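PDB 4NHB: TRAP dicarboxylate transporter-DctP subunit from Desulfovibrio desulfuricans subsp. desulfuricans, which binds sn-glycerol 3-phosphate in the periplasm and probably delivers it to the membrane subunits of a TRAP transporter. Local coordinates for residues T92-S97 and P176-F181; E107-F112 and K311-T316; G35-G40 and V236-Y241; L72-A77 and F194-G199; K125-I130 and L143-L148. All coordinates share one frame; numbering follows the deposited sequence.

Contact 1 (T92-S97 and P176-F181). With G3P (sn-glycerol-3-phosphate), chain P.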
# COMPACT_ATOMS: atom_id res chain seq x y z
N THR A 92 0.67 -7.03 1.53
CA THR A 92 1.71 -6.02 1.43
C THR A 92 1.50 -5.20 0.17
O THR A 92 0.52 -5.44 -0.58
CB THR A 92 3.12 -6.68 1.54
OG1 THR A 92 4.09 -5.69 1.84
CG2 THR A 92 3.53 -7.37 0.24
N GLY A 93 2.39 -4.24 -0.06
CA GLY A 93 2.31 -3.36 -1.19
C GLY A 93 3.49 -3.44 -2.16
O GLY A 93 3.92 -4.52 -2.59
N THR A 94 4.02 -2.27 -2.53
CA THR A 94 5.04 -2.22 -3.57
C THR A 94 6.43 -2.71 -3.09
O THR A 94 7.45 -2.57 -3.82
CB THR A 94 5.18 -0.82 -4.15
OG1 THR A 94 5.40 0.09 -3.07
CG2 THR A 94 3.91 -0.42 -4.97
N GLN A 95 6.46 -3.24 -1.87
CA GLN A 95 7.60 -4.01 -1.38
C GLN A 95 7.94 -5.14 -2.38
O GLN A 95 9.09 -5.52 -2.56
CB GLN A 95 7.29 -4.61 -0.00
CG GLN A 95 7.17 -3.58 1.18
CD GLN A 95 5.79 -2.89 1.26
OE1 GLN A 95 4.99 -2.92 0.31
NE2 GLN A 95 5.52 -2.27 2.39
N THR A 96 6.92 -5.66 -3.04
CA THR A 96 7.12 -6.76 -3.97
C THR A 96 7.74 -6.29 -5.26
O THR A 96 8.04 -7.11 -6.14
CB THR A 96 5.80 -7.49 -4.28
OG1 THR A 96 4.91 -6.55 -4.86
CG2 THR A 96 5.16 -8.07 -3.02
N SER A 97 7.94 -4.98 -5.40
CA SER A 97 8.77 -4.47 -6.48
C SER A 97 10.20 -5.02 -6.44
O SER A 97 10.89 -4.95 -7.44
CB SER A 97 8.79 -2.93 -6.51
OG SER A 97 9.47 -2.37 -5.40
N PRO A 176 12.57 1.27 -3.51
CA PRO A 176 13.20 2.22 -4.43
C PRO A 176 12.32 3.39 -4.92
O PRO A 176 12.72 4.59 -4.93
CB PRO A 176 13.64 1.31 -5.58
CG PRO A 176 14.04 0.05 -4.87
CD PRO A 176 12.97 -0.12 -3.80
N LEU A 177 11.09 3.10 -5.30
CA LEU A 177 10.25 4.16 -5.81
C LEU A 177 10.09 5.35 -4.82
O LEU A 177 9.98 6.50 -5.24
CB LEU A 177 8.91 3.56 -6.27
CG LEU A 177 7.77 3.49 -5.28
CD1 LEU A 177 7.05 4.80 -5.33
CD2 LEU A 177 6.80 2.35 -5.63
N TYR A 178 10.12 5.07 -3.51
CA TYR A 178 10.05 6.11 -2.46
C TYR A 178 11.37 6.91 -2.20
O TYR A 178 11.35 8.11 -2.00
CB TYR A 178 9.57 5.49 -1.14
CG TYR A 178 8.08 5.17 -1.15
CD1 TYR A 178 7.16 6.14 -0.86
CD2 TYR A 178 7.61 3.91 -1.51
CE1 TYR A 178 5.79 5.85 -0.86
CE2 TYR A 178 6.24 3.63 -1.54
CZ TYR A 178 5.35 4.61 -1.20
OH TYR A 178 4.00 4.37 -1.23
N THR A 179 12.49 6.21 -2.16
CA THR A 179 13.79 6.86 -1.96
C THR A 179 14.09 7.72 -3.19
O THR A 179 14.57 8.84 -3.06
CB THR A 179 14.92 5.84 -1.70
OG1 THR A 179 14.98 4.90 -2.78
CG2 THR A 179 14.69 5.07 -0.37
N ASN A 180 13.76 7.21 -4.37
CA ASN A 180 13.92 8.00 -5.59
C ASN A 180 13.04 9.24 -5.60
O ASN A 180 13.45 10.34 -5.95
CB ASN A 180 13.61 7.17 -6.82
CG ASN A 180 13.93 7.92 -8.09
OD1 ASN A 180 15.09 8.26 -8.33
ND2 ASN A 180 12.91 8.27 -8.85
N PHE A 181 11.79 9.07 -5.20
CA PHE A 181 10.89 10.16 -5.23
C PHE A 181 11.31 11.24 -4.22
O PHE A 181 11.20 12.44 -4.49
CB PHE A 181 9.47 9.65 -4.99
CG PHE A 181 8.47 10.73 -4.93
CD1 PHE A 181 8.11 11.40 -6.07
CD2 PHE A 181 7.93 11.13 -3.72
CE1 PHE A 181 7.20 12.43 -6.02
CE2 PHE A 181 7.01 12.15 -3.68
CZ PHE A 181 6.66 12.80 -4.82
O1 G3P P . 3.01 -0.08 -0.62
C1 G3P P . 4.18 0.41 -0.03
C2 G3P P . 3.84 1.10 1.30
O2 G3P P . 3.21 0.19 2.15
C3 G3P P . 5.14 1.62 1.94
O1P G3P P . 4.83 2.70 2.76
O4P G3P P . 3.49 1.55 4.44
O2P G3P P . 6.01 1.75 4.79
O3P G3P P . 4.55 3.76 5.07
P G3P P . 4.72 2.42 4.36
O HOH W 1 10.42 0.33 -6.07
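The first torsions of Thr94 and Leu177 help bring Thr94 OG1 and Leu177 CD2 together: chi1 of Thr94 (54°) sets OG1 between its own N and carbonyl carbon, and chi1 of Leu177 (91°), well off a staggered value, together with chi2, carries CD2 toward it. The two side chains cross at about a right angle, with Leu177 CD2 3.7 Å from Thr94 OG1. That hydroxyl, Thr94 OG1, also lies near the plane of the Tyr178 ring, at its edge, 3.9 Å from Tyr178 CE2. Both Thr94 OG1 and Tyr178 OH hydrogen-bond to Glu107 OE1, so one carboxylate oxygen holds both hydroxyls.

Residues 92-97 meet the ligand through both backbone and side chain: Thr94 N donates to O1 of sn-glycerol 3-phosphate over 3.1 Å at 161°. Gln95 NE2 gives ligand O2 a weak bond of 3.4 Å, and its stronger partner is Glu75 OE2. Farther along, a water donates to Ser97 OG (2.9 Å) and accepts from Leu177 N (3.0 Å), linking the two segments at the start of the helix.

The contact thus sets the 3-10 turn that follows strand 89-92 against the first turn of helix 176-184. Leu312 of helix 311-316 packs on Leu177, and Val236 of strand 235-243 touches Tyr178.

Contact 2 (E107-F112 and K311-T316). With G3P (sn-glycerol-3-phosphate), chain P.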
# COMPACT_ATOMS: atom_id res chain seq x y z
N GLU A 107 1.96 2.11 -7.45
CA GLU A 107 2.00 3.39 -6.73
C GLU A 107 2.73 4.52 -7.51
O GLU A 107 3.37 5.37 -6.92
CB GLU A 107 2.62 3.16 -5.33
CG GLU A 107 1.79 2.25 -4.47
CD GLU A 107 2.31 2.01 -3.06
OE1 GLU A 107 3.52 2.23 -2.80
OE2 GLU A 107 1.49 1.56 -2.20
N THR A 108 2.58 4.52 -8.84
CA THR A 108 3.14 5.56 -9.73
C THR A 108 2.74 6.93 -9.23
O THR A 108 1.54 7.23 -9.09
CB THR A 108 2.60 5.39 -11.18
OG1 THR A 108 2.99 4.12 -11.68
CG2 THR A 108 3.10 6.48 -12.12
N PRO A 109 3.73 7.77 -8.90
CA PRO A 109 3.34 9.07 -8.37
C PRO A 109 2.56 9.88 -9.40
O PRO A 109 2.86 9.79 -10.58
CB PRO A 109 4.67 9.73 -8.03
CG PRO A 109 5.61 8.58 -7.76
CD PRO A 109 5.17 7.51 -8.71
N MET A 110 1.57 10.63 -8.96
CA MET A 110 0.85 11.54 -9.85
C MET A 110 0.09 10.83 -10.96
O MET A 110 -0.13 11.41 -12.02
CB MET A 110 1.83 12.50 -10.52
CG MET A 110 2.74 13.21 -9.58
SD MET A 110 1.79 14.05 -8.32
CE MET A 110 0.43 14.74 -9.26
N LEU A 111 -0.28 9.58 -10.76
CA LEU A 111 -0.88 8.86 -11.89
C LEU A 111 -2.42 8.92 -11.89
O LEU A 111 -3.04 9.03 -12.96
CB LEU A 111 -0.41 7.43 -11.92
CG LEU A 111 -1.00 6.65 -13.11
CD1 LEU A 111 -0.58 7.23 -14.47
CD2 LEU A 111 -0.62 5.19 -13.02
N PHE A 112 -3.02 8.84 -10.71
CA PHE A 112 -4.48 8.80 -10.58
C PHE A 112 -5.09 10.09 -10.06
O PHE A 112 -4.59 10.67 -9.12
CB PHE A 112 -4.89 7.64 -9.68
CG PHE A 112 -4.39 6.31 -10.16
CD1 PHE A 112 -4.80 5.82 -11.41
CD2 PHE A 112 -3.47 5.59 -9.42
CE1 PHE A 112 -4.33 4.61 -11.90
CE2 PHE A 112 -3.00 4.36 -9.90
CZ PHE A 112 -3.43 3.88 -11.15
N LYS A 311 11.18 8.26 -14.60
CA LYS A 311 12.36 7.69 -15.25
C LYS A 311 12.69 6.37 -14.57
O LYS A 311 13.08 5.39 -15.22
CB LYS A 311 13.57 8.62 -15.20
CG LYS A 311 14.88 7.98 -15.69
CD LYS A 311 16.11 8.88 -15.42
CE LYS A 311 17.47 8.12 -15.50
NZ LYS A 311 17.73 7.47 -16.83
N LEU A 312 12.52 6.32 -13.25
CA LEU A 312 12.76 5.08 -12.54
C LEU A 312 12.03 3.93 -13.24
O LEU A 312 12.59 2.84 -13.39
CB LEU A 312 12.32 5.17 -11.07
CG LEU A 312 12.17 3.82 -10.36
CD1 LEU A 312 13.54 3.15 -10.33
CD2 LEU A 312 11.58 3.95 -8.93
N PHE A 313 10.79 4.15 -13.70
CA PHE A 313 10.01 3.07 -14.28
C PHE A 313 10.44 2.77 -15.73
O PHE A 313 10.48 1.61 -16.16
CB PHE A 313 8.51 3.40 -14.29
CG PHE A 313 7.94 3.81 -12.95
CD1 PHE A 313 8.15 3.05 -11.83
CD2 PHE A 313 7.20 4.96 -12.83
CE1 PHE A 313 7.60 3.44 -10.61
CE2 PHE A 313 6.65 5.33 -11.61
CZ PHE A 313 6.87 4.57 -10.52
N TYR A 314 10.69 3.83 -16.49
CA TYR A 314 11.15 3.66 -17.86
C TYR A 314 12.47 2.88 -17.87
O TYR A 314 12.68 1.99 -18.71
CB TYR A 314 11.30 5.01 -18.52
CG TYR A 314 10.00 5.70 -18.88
CD1 TYR A 314 9.13 5.15 -19.81
CD2 TYR A 314 9.68 6.94 -18.33
CE1 TYR A 314 7.96 5.81 -20.18
CE2 TYR A 314 8.51 7.58 -18.67
CZ TYR A 314 7.66 7.02 -19.61
OH TYR A 314 6.52 7.68 -19.95
N ASP A 315 13.33 3.18 -16.88
CA ASP A 315 14.61 2.50 -16.73
C ASP A 315 14.43 1.04 -16.33
O ASP A 315 15.14 0.17 -16.82
CB ASP A 315 15.44 3.16 -15.64
CG ASP A 315 16.04 4.49 -16.06
OD1 ASP A 315 15.93 4.92 -17.23
OD2 ASP A 315 16.62 5.13 -15.17
N THR A 316 13.49 0.78 -15.42
CA THR A 316 13.39 -0.55 -14.79
C THR A 316 12.28 -1.48 -15.31
O THR A 316 12.37 -2.70 -15.15
CB THR A 316 13.18 -0.44 -13.26
OG1 THR A 316 12.07 0.42 -12.97
CG2 THR A 316 14.46 0.09 -12.58
O1 G3P P . 3.01 -0.08 -0.62
C1 G3P P . 4.18 0.41 -0.03
C2 G3P P . 3.84 1.10 1.30
O2 G3P P . 3.21 0.19 2.15
C3 G3P P . 5.14 1.62 1.94
O1P G3P P . 4.83 2.70 2.76
O4P G3P P . 3.49 1.55 4.44
O2P G3P P . 6.01 1.75 4.79
O3P G3P P . 4.55 3.76 5.07
P G3P P . 4.72 2.42 4.36
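Phe313 buries the most surface here, reaching from helix 311-316 into the turn made by Thr108 and Pro109. Its leading corner does the touching. Pro109 CD sits at the ring edge, near the ring plane, 3.8 Å from Phe313 CZ, and the two side chains come from opposite directions. Thr108 CG2 approaches Phe313 CE2 obliquely, also at 3.8 Å. Chi1 of Thr108 (-61°, for OG1) puts CG2 anti to the backbone N; both branches lie near Phe313 CE2, and OG1 also bonds to Met105 O. Pro109 and Phe313 make an apolar pair, and helix 320-329 adds Leu324 against Thr108.

Just before this packing, Glu107 leads away from the helix to the ligand. Glu107 OE2 accepts a hydrogen bond from O1 of sn-glycerol 3-phosphate at 2.7 Å and another from Ile237 N, two donors on one oxygen.

Thr108 to Leu111 form a type II beta turn, with Met110 at positive phi, directly following Glu107 of the ligand site in the periplasmic solute-binding protein fold.

Contact 3 (G35-G40 and V236-Y241). With G3P (sn-glycerol-3-phosphate), chain P.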
# COMPACT_ATOMS: atom_id res chain seq x y z
N GLY A 35 0.68 -9.58 7.91
CA GLY A 35 0.66 -8.22 7.41
C GLY A 35 1.50 -7.29 8.24
O GLY A 35 2.20 -7.74 9.16
N MET A 36 1.40 -6.00 7.94
CA MET A 36 2.38 -5.02 8.39
C MET A 36 1.71 -3.86 9.08
O MET A 36 2.40 -2.93 9.51
CB MET A 36 3.23 -4.51 7.21
CG MET A 36 2.43 -3.75 6.17
SD MET A 36 3.49 -3.05 4.84
CE MET A 36 4.28 -1.70 5.73
N LYS A 37 0.37 -3.92 9.20
CA LYS A 37 -0.38 -2.78 9.71
C LYS A 37 -1.15 -3.09 11.00
O LYS A 37 -1.46 -4.25 11.30
CB LYS A 37 -1.34 -2.18 8.64
CG LYS A 37 -0.68 -1.68 7.36
CD LYS A 37 0.33 -0.53 7.63
CE LYS A 37 1.01 -0.09 6.33
NZ LYS A 37 1.80 1.18 6.50
N PRO A 38 -1.42 -2.06 11.80
CA PRO A 38 -2.21 -2.29 13.01
C PRO A 38 -3.71 -2.55 12.73
O PRO A 38 -4.24 -2.36 11.63
CB PRO A 38 -1.99 -1.01 13.81
CG PRO A 38 -1.73 -0.02 12.80
CD PRO A 38 -0.98 -0.67 11.69
N GLU A 39 -4.40 -3.01 13.77
CA GLU A 39 -5.85 -3.17 13.73
C GLU A 39 -6.47 -1.82 13.43
O GLU A 39 -5.91 -0.79 13.78
CB GLU A 39 -6.34 -3.69 15.07
CG GLU A 39 -5.90 -5.10 15.36
CD GLU A 39 -6.66 -6.12 14.53
OE1 GLU A 39 -7.75 -5.78 14.04
OE2 GLU A 39 -6.15 -7.24 14.34
N GLY A 40 -7.60 -1.85 12.71
CA GLY A 40 -8.36 -0.68 12.32
C GLY A 40 -7.78 0.04 11.12
O GLY A 40 -8.28 1.08 10.74
N VAL A 236 -1.34 4.79 -1.88
CA VAL A 236 -0.90 3.49 -1.47
C VAL A 236 -1.91 2.41 -1.87
O VAL A 236 -3.10 2.51 -1.59
CB VAL A 236 -0.59 3.45 0.07
CG1 VAL A 236 -0.11 2.05 0.55
CG2 VAL A 236 0.43 4.50 0.43
N ILE A 237 -1.38 1.40 -2.54
CA ILE A 237 -2.17 0.24 -2.99
C ILE A 237 -1.53 -1.02 -2.43
O ILE A 237 -0.34 -1.27 -2.66
CB ILE A 237 -2.17 0.16 -4.52
CG1 ILE A 237 -2.88 1.37 -5.14
CG2 ILE A 237 -2.79 -1.17 -4.99
CD1 ILE A 237 -4.41 1.40 -4.93
N HIS A 238 -2.29 -1.82 -1.68
CA HIS A 238 -1.81 -3.15 -1.26
C HIS A 238 -2.60 -4.30 -1.88
O HIS A 238 -3.61 -4.08 -2.55
CB HIS A 238 -1.84 -3.24 0.25
CG HIS A 238 -0.69 -2.55 0.91
ND1 HIS A 238 -0.28 -2.89 2.18
CD2 HIS A 238 0.14 -1.56 0.49
CE1 HIS A 238 0.75 -2.13 2.52
NE2 HIS A 238 1.02 -1.31 1.52
N SER A 239 -2.14 -5.52 -1.66
CA SER A 239 -2.80 -6.73 -2.17
C SER A 239 -2.72 -7.84 -1.17
O SER A 239 -1.86 -7.85 -0.31
CB SER A 239 -2.15 -7.24 -3.45
OG SER A 239 -2.05 -6.21 -4.38
N LEU A 240 -3.63 -8.79 -1.31
CA LEU A 240 -3.48 -10.07 -0.65
C LEU A 240 -2.74 -10.99 -1.63
O LEU A 240 -3.14 -11.13 -2.80
CB LEU A 240 -4.83 -10.69 -0.26
CG LEU A 240 -5.76 -9.85 0.62
CD1 LEU A 240 -7.02 -10.66 0.91
CD2 LEU A 240 -5.08 -9.42 1.91
N TYR A 241 -1.64 -11.55 -1.16
CA TYR A 241 -0.84 -12.45 -2.00
C TYR A 241 -0.98 -13.85 -1.46
O TYR A 241 -1.07 -14.02 -0.25
CB TYR A 241 0.61 -12.04 -1.94
CG TYR A 241 0.95 -10.71 -2.59
CD1 TYR A 241 0.87 -9.52 -1.89
CD2 TYR A 241 1.38 -10.65 -3.92
CE1 TYR A 241 1.20 -8.31 -2.48
CE2 TYR A 241 1.70 -9.47 -4.51
CZ TYR A 241 1.62 -8.30 -3.82
OH TYR A 241 1.99 -7.10 -4.44
O1 G3P P . 3.01 -0.08 -0.62
C1 G3P P . 4.18 0.41 -0.03
C2 G3P P . 3.84 1.10 1.30
O2 G3P P . 3.21 0.19 2.15
C3 G3P P . 5.14 1.62 1.94
O1P G3P P . 4.83 2.70 2.76
O4P G3P P . 3.49 1.55 4.44
O2P G3P P . 6.01 1.75 4.79
O3P G3P P . 4.55 3.76 5.07
P G3P P . 4.72 2.42 4.36
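His238 and Lys37 both reach sn-glycerol 3-phosphate, with Met36 SD lying 3.7 Å from His238 CE1. His238 NE2 and ligand O2 are 2.7 Å apart in a hydrogen bond whose donor is not settled; O2 lies at the ring edge, near the ring plane. A second, weak bond runs from NE2 to O1. Lys37 NZ donates to phosphate oxygen O4P, again at 2.7 Å, so the imidazole serves the glycerol end and the ammonium the phosphate end.

The sulfur of Met36 comes to the histidine obliquely, SD lying 4.8 Å from the centroid of the His238 ring and 72° off the ring normal, and the Met36 side chain crosses that of His238 at about a right angle. Lys37 CE meets the same corner of the ring, 4.3 Å from His238 CE1. A bend at chi2 (-61°) turns the lysine chain before its extended end runs to the phosphate.

In the next shell, Glu43 OE2 hydrogen-bonds to His238 ND1 and fixes the rotation of the ring. Asp215 forms a salt bridge with Lys37, and Phe194 makes a cation-pi contact with it.

Phosphate and Asp215 together probably keep the lysine protonated, while the carboxylate at ND1 probably orients the imidazole so that NE2 meets the glycerol hydroxyl O2.

Contact 4 (L72-A77 and F194-G199)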
# COMPACT_ATOMS: atom_id res chain seq x y z
N LEU A 72 4.54 -11.50 12.41
CA LEU A 72 5.36 -12.64 11.94
C LEU A 72 6.57 -12.13 11.23
O LEU A 72 7.06 -12.75 10.28
CB LEU A 72 4.56 -13.57 11.03
CG LEU A 72 3.47 -14.37 11.76
CD1 LEU A 72 2.69 -15.25 10.83
CD2 LEU A 72 4.11 -15.19 12.86
N GLY A 73 7.03 -10.95 11.64
CA GLY A 73 8.12 -10.28 10.95
C GLY A 73 7.71 -9.09 10.08
O GLY A 73 6.53 -8.85 9.78
N LYS A 74 8.70 -8.33 9.65
CA LYS A 74 8.47 -7.20 8.77
C LYS A 74 8.39 -7.71 7.32
O LYS A 74 8.57 -8.90 7.09
CB LYS A 74 9.59 -6.19 8.91
CG LYS A 74 9.73 -5.58 10.30
CD LYS A 74 10.67 -4.38 10.28
CE LYS A 74 11.22 -4.03 11.67
NZ LYS A 74 12.08 -5.12 12.24
N GLU A 75 8.12 -6.83 6.36
CA GLU A 75 7.72 -7.26 5.01
C GLU A 75 8.73 -8.22 4.38
O GLU A 75 8.36 -9.25 3.84
CB GLU A 75 7.54 -6.06 4.09
CG GLU A 75 6.49 -5.03 4.56
CD GLU A 75 7.12 -3.85 5.26
OE1 GLU A 75 7.70 -4.03 6.34
OE2 GLU A 75 7.06 -2.71 4.74
N ASP A 76 10.02 -7.88 4.44
CA ASP A 76 10.99 -8.74 3.78
C ASP A 76 10.86 -10.16 4.30
O ASP A 76 10.78 -11.11 3.52
CB ASP A 76 12.41 -8.22 3.96
CG ASP A 76 12.72 -7.09 3.05
OD1 ASP A 76 11.80 -6.67 2.29
OD2 ASP A 76 13.87 -6.61 3.09
N ALA A 77 10.80 -10.32 5.63
CA ALA A 77 10.69 -11.67 6.18
C ALA A 77 9.40 -12.38 5.84
O ALA A 77 9.42 -13.54 5.48
CB ALA A 77 10.86 -11.65 7.68
N PHE A 194 8.09 0.39 8.08
CA PHE A 194 6.98 0.98 8.80
C PHE A 194 6.97 0.67 10.31
O PHE A 194 6.67 1.53 11.15
CB PHE A 194 5.68 0.49 8.18
CG PHE A 194 4.49 1.19 8.74
CD1 PHE A 194 4.27 2.52 8.42
CD2 PHE A 194 3.62 0.53 9.60
CE1 PHE A 194 3.17 3.20 8.95
CE2 PHE A 194 2.53 1.21 10.14
CZ PHE A 194 2.30 2.52 9.81
N ALA A 195 7.30 -0.58 10.64
CA ALA A 195 7.32 -1.04 12.01
C ALA A 195 8.21 -0.16 12.91
O ALA A 195 7.95 -0.05 14.11
CB ALA A 195 7.78 -2.48 12.07
N GLU A 196 9.22 0.50 12.34
CA GLU A 196 10.18 1.28 13.13
C GLU A 196 9.71 2.75 13.30
O GLU A 196 10.37 3.57 13.97
CB GLU A 196 11.58 1.21 12.48
CG GLU A 196 12.26 -0.17 12.62
CD GLU A 196 13.59 -0.28 11.84
OE1 GLU A 196 14.20 0.78 11.57
OE2 GLU A 196 14.02 -1.41 11.51
N VAL A 197 8.59 3.07 12.65
CA VAL A 197 8.17 4.47 12.56
C VAL A 197 7.79 5.02 13.93
O VAL A 197 8.16 6.16 14.27
CB VAL A 197 7.02 4.67 11.57
CG1 VAL A 197 6.34 6.04 11.77
CG2 VAL A 197 7.53 4.56 10.12
N PRO A 198 7.05 4.23 14.72
CA PRO A 198 6.66 4.75 16.04
C PRO A 198 7.89 5.10 16.93
O PRO A 198 8.00 6.21 17.48
CB PRO A 198 5.81 3.62 16.62
CG PRO A 198 5.32 2.84 15.39
CD PRO A 198 6.48 2.89 14.46
N GLY A 199 8.83 4.18 17.04
CA GLY A 199 10.06 4.49 17.77
C GLY A 199 10.80 5.70 17.18
O GLY A 199 11.37 6.52 17.91
O HOH W 2 7.68 -0.28 5.13
O HOH W 3 7.09 -2.96 8.71
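At the surface beside the ligand pocket, probably at the rim of the cleft, the N-terminal end of helix 75-84 meets the loop leading into helix 197-203. Lys74, at the N-cap position of its helix, lays its aliphatic chain over Ala195: Lys74 CE is 3.8 Å and CD 3.9 Å from Ala195 CB. The bend at chi4 (65°) turns the ammonium off the line of the chain. Glu196 crosses the lysine at about a right angle, Glu196 OE2 lying 3.8 Å from Lys74 CE. The opposite charges probably attract at longer range, with Lys74 NZ 4.2 Å from Glu196 OE2, beyond a salt bridge.

Deeper in, Glu75 reaches the other segment through two waters. One donates to Glu75 OE2 and accepts from Phe194 N; the second donates to Glu75 OE1 (2.7 Å) and accepts from Ala195 N (3.1 Å). Both carboxylate oxygens thus face backbone N-H groups through water.

Phe194 touches the ligand and packs on Arg171 of strand 169-172, while Met36, from the loop after strand 30-34, lies against both Glu75 and Phe194.

Contact 5 (K125-I130 and L143-L148)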
# COMPACT_ATOMS: atom_id res chain seq x y z
N LYS A 125 -7.19 -3.16 -16.89
CA LYS A 125 -6.05 -3.60 -17.67
C LYS A 125 -4.72 -3.19 -17.01
O LYS A 125 -3.70 -3.83 -17.22
CB LYS A 125 -6.14 -3.01 -19.08
CG LYS A 125 -5.15 -3.59 -20.09
CD LYS A 125 -5.51 -5.04 -20.51
CE LYS A 125 -4.53 -5.61 -21.56
NZ LYS A 125 -4.14 -4.59 -22.57
N THR A 126 -4.74 -2.11 -16.24
CA THR A 126 -3.49 -1.61 -15.65
C THR A 126 -2.89 -2.67 -14.70
O THR A 126 -1.69 -2.97 -14.75
CB THR A 126 -3.70 -0.33 -14.87
OG1 THR A 126 -4.29 0.67 -15.72
CG2 THR A 126 -2.37 0.18 -14.35
N PHE A 127 -3.73 -3.22 -13.84
CA PHE A 127 -3.32 -4.29 -12.94
C PHE A 127 -2.84 -5.52 -13.69
O PHE A 127 -1.85 -6.14 -13.32
CB PHE A 127 -4.50 -4.69 -12.06
CG PHE A 127 -4.19 -5.81 -11.10
CD1 PHE A 127 -3.72 -5.53 -9.84
CD2 PHE A 127 -4.40 -7.15 -11.45
CE1 PHE A 127 -3.45 -6.55 -8.96
CE2 PHE A 127 -4.12 -8.16 -10.56
CZ PHE A 127 -3.65 -7.87 -9.33
N ASP A 128 -3.58 -5.90 -14.72
CA ASP A 128 -3.19 -7.05 -15.53
C ASP A 128 -1.79 -6.85 -16.12
O ASP A 128 -0.96 -7.74 -16.03
CB ASP A 128 -4.19 -7.29 -16.67
CG ASP A 128 -5.52 -7.83 -16.18
OD1 ASP A 128 -5.67 -8.08 -14.97
OD2 ASP A 128 -6.43 -8.00 -17.01
N LEU A 129 -1.53 -5.66 -16.69
CA LEU A 129 -0.23 -5.39 -17.30
C LEU A 129 0.89 -5.45 -16.27
O LEU A 129 1.94 -6.00 -16.52
CB LEU A 129 -0.21 -4.04 -18.02
CG LEU A 129 -1.05 -4.02 -19.30
CD1 LEU A 129 -1.34 -2.60 -19.74
CD2 LEU A 129 -0.29 -4.78 -20.37
N ILE A 130 0.63 -4.90 -15.08
CA ILE A 130 1.64 -4.84 -14.03
C ILE A 130 1.95 -6.24 -13.50
O ILE A 130 3.09 -6.53 -13.16
CB ILE A 130 1.15 -3.94 -12.85
CG1 ILE A 130 1.37 -2.46 -13.19
CG2 ILE A 130 1.83 -4.39 -11.59
CD1 ILE A 130 0.46 -1.45 -12.41
N LEU A 143 -3.91 -11.54 -5.52
CA LEU A 143 -5.35 -11.83 -5.60
C LEU A 143 -6.25 -10.60 -5.74
O LEU A 143 -7.41 -10.71 -6.14
CB LEU A 143 -5.80 -12.63 -4.37
CG LEU A 143 -5.30 -14.08 -4.23
CD1 LEU A 143 -5.70 -14.68 -2.86
CD2 LEU A 143 -5.83 -14.96 -5.38
N ASN A 144 -5.75 -9.44 -5.36
CA ASN A 144 -6.57 -8.25 -5.48
C ASN A 144 -5.69 -7.00 -5.41
O ASN A 144 -4.46 -7.10 -5.36
CB ASN A 144 -7.67 -8.27 -4.40
CG ASN A 144 -7.13 -8.20 -2.96
OD1 ASN A 144 -5.94 -7.96 -2.72
ND2 ASN A 144 -8.01 -8.46 -2.00
N ALA A 145 -6.34 -5.84 -5.41
CA ALA A 145 -5.67 -4.55 -5.18
C ALA A 145 -6.67 -3.63 -4.45
O ALA A 145 -7.85 -3.62 -4.75
CB ALA A 145 -5.24 -3.95 -6.46
N PHE A 146 -6.20 -2.88 -3.45
CA PHE A 146 -7.11 -2.06 -2.70
C PHE A 146 -6.29 -0.94 -2.10
O PHE A 146 -5.07 -1.05 -1.93
CB PHE A 146 -7.85 -2.89 -1.64
CG PHE A 146 -6.94 -3.63 -0.67
CD1 PHE A 146 -6.42 -2.99 0.44
CD2 PHE A 146 -6.59 -4.96 -0.88
CE1 PHE A 146 -5.58 -3.68 1.33
CE2 PHE A 146 -5.76 -5.64 0.00
CZ PHE A 146 -5.26 -5.00 1.10
N PRO A 147 -6.95 0.17 -1.78
CA PRO A 147 -6.13 1.30 -1.34
C PRO A 147 -5.93 1.34 0.19
O PRO A 147 -6.78 0.87 0.95
CB PRO A 147 -6.97 2.50 -1.74
CG PRO A 147 -8.42 1.99 -1.59
CD PRO A 147 -8.36 0.54 -2.00
N LEU A 148 -4.84 1.97 0.61
CA LEU A 148 -4.66 2.41 1.99
C LEU A 148 -4.86 3.93 2.08
O LEU A 148 -5.11 4.46 3.17
CB LEU A 148 -3.28 1.98 2.54
CG LEU A 148 -3.14 0.55 3.15
CD1 LEU A 148 -3.62 -0.54 2.26
CD2 LEU A 148 -1.72 0.26 3.64
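Helix 125-131 passes the chain just ahead of strand 146-155, with the CA atoms of Phe127 and Ala145 8.1 Å apart. From the helix the Phe127 side chain does the reaching: CG stands anti to the backbone N (chi1 179°), carrying the ring out to the extended chain. Phe127 CE1 touches Ala145 CB at 4.0 Å and Asn144 O at 3.8 Å, both oblique to the ring, and Phe127 CD1 lies 4.0 Å from Ala145 CB. Ala145 points its CB toward the helix, whereas Asn144 directs its CB away.

In the solute-binding fold this sets helix 125-131 against the lead-in to strand 146-155, which pairs antiparallel with 235-243. Asn144 ties this lead-in to strand 235-243: its side-chain OD1 accepts from Leu240 N, and the backbone O that meets Phe127 CE1 is hydrogen-bonded to Ser239 OG. Asn144 ND2 bonds to Ala262 O of helix 252-286, whose Trp270 NE1 bonds to Ala145 O. From the same helix as Phe127, Thr126 packs on Ala327 and Leu129 on Ile323, both of helix 320-329.

Contacts 1, 2 and 3 all touch sn-glycerol 3-phosphate, and their segments interlock along the chain: contact 2 crosses contacts 1 and 3, while contact 1 is nested inside the loop closed by contact 3. Centres of contacts 1 and 2 are about 10 Å apart, those of 2 and 3 about 21 Å, yet Glu107 reaches both other contacts. Contact 4 lies about 12 Å from contact 3, centre to centre. Contact 5 is nested within all four others; it shares the sheet of strands 235-243 and 146-155 with contact 3 and lies about 24 Å from contact 4, centre to centre, across the chain's centre. Segments distant in sequence in contacts 1 to 3, with Phe194 of contact 4, thus build one pocket, and contact 5 packs outside it.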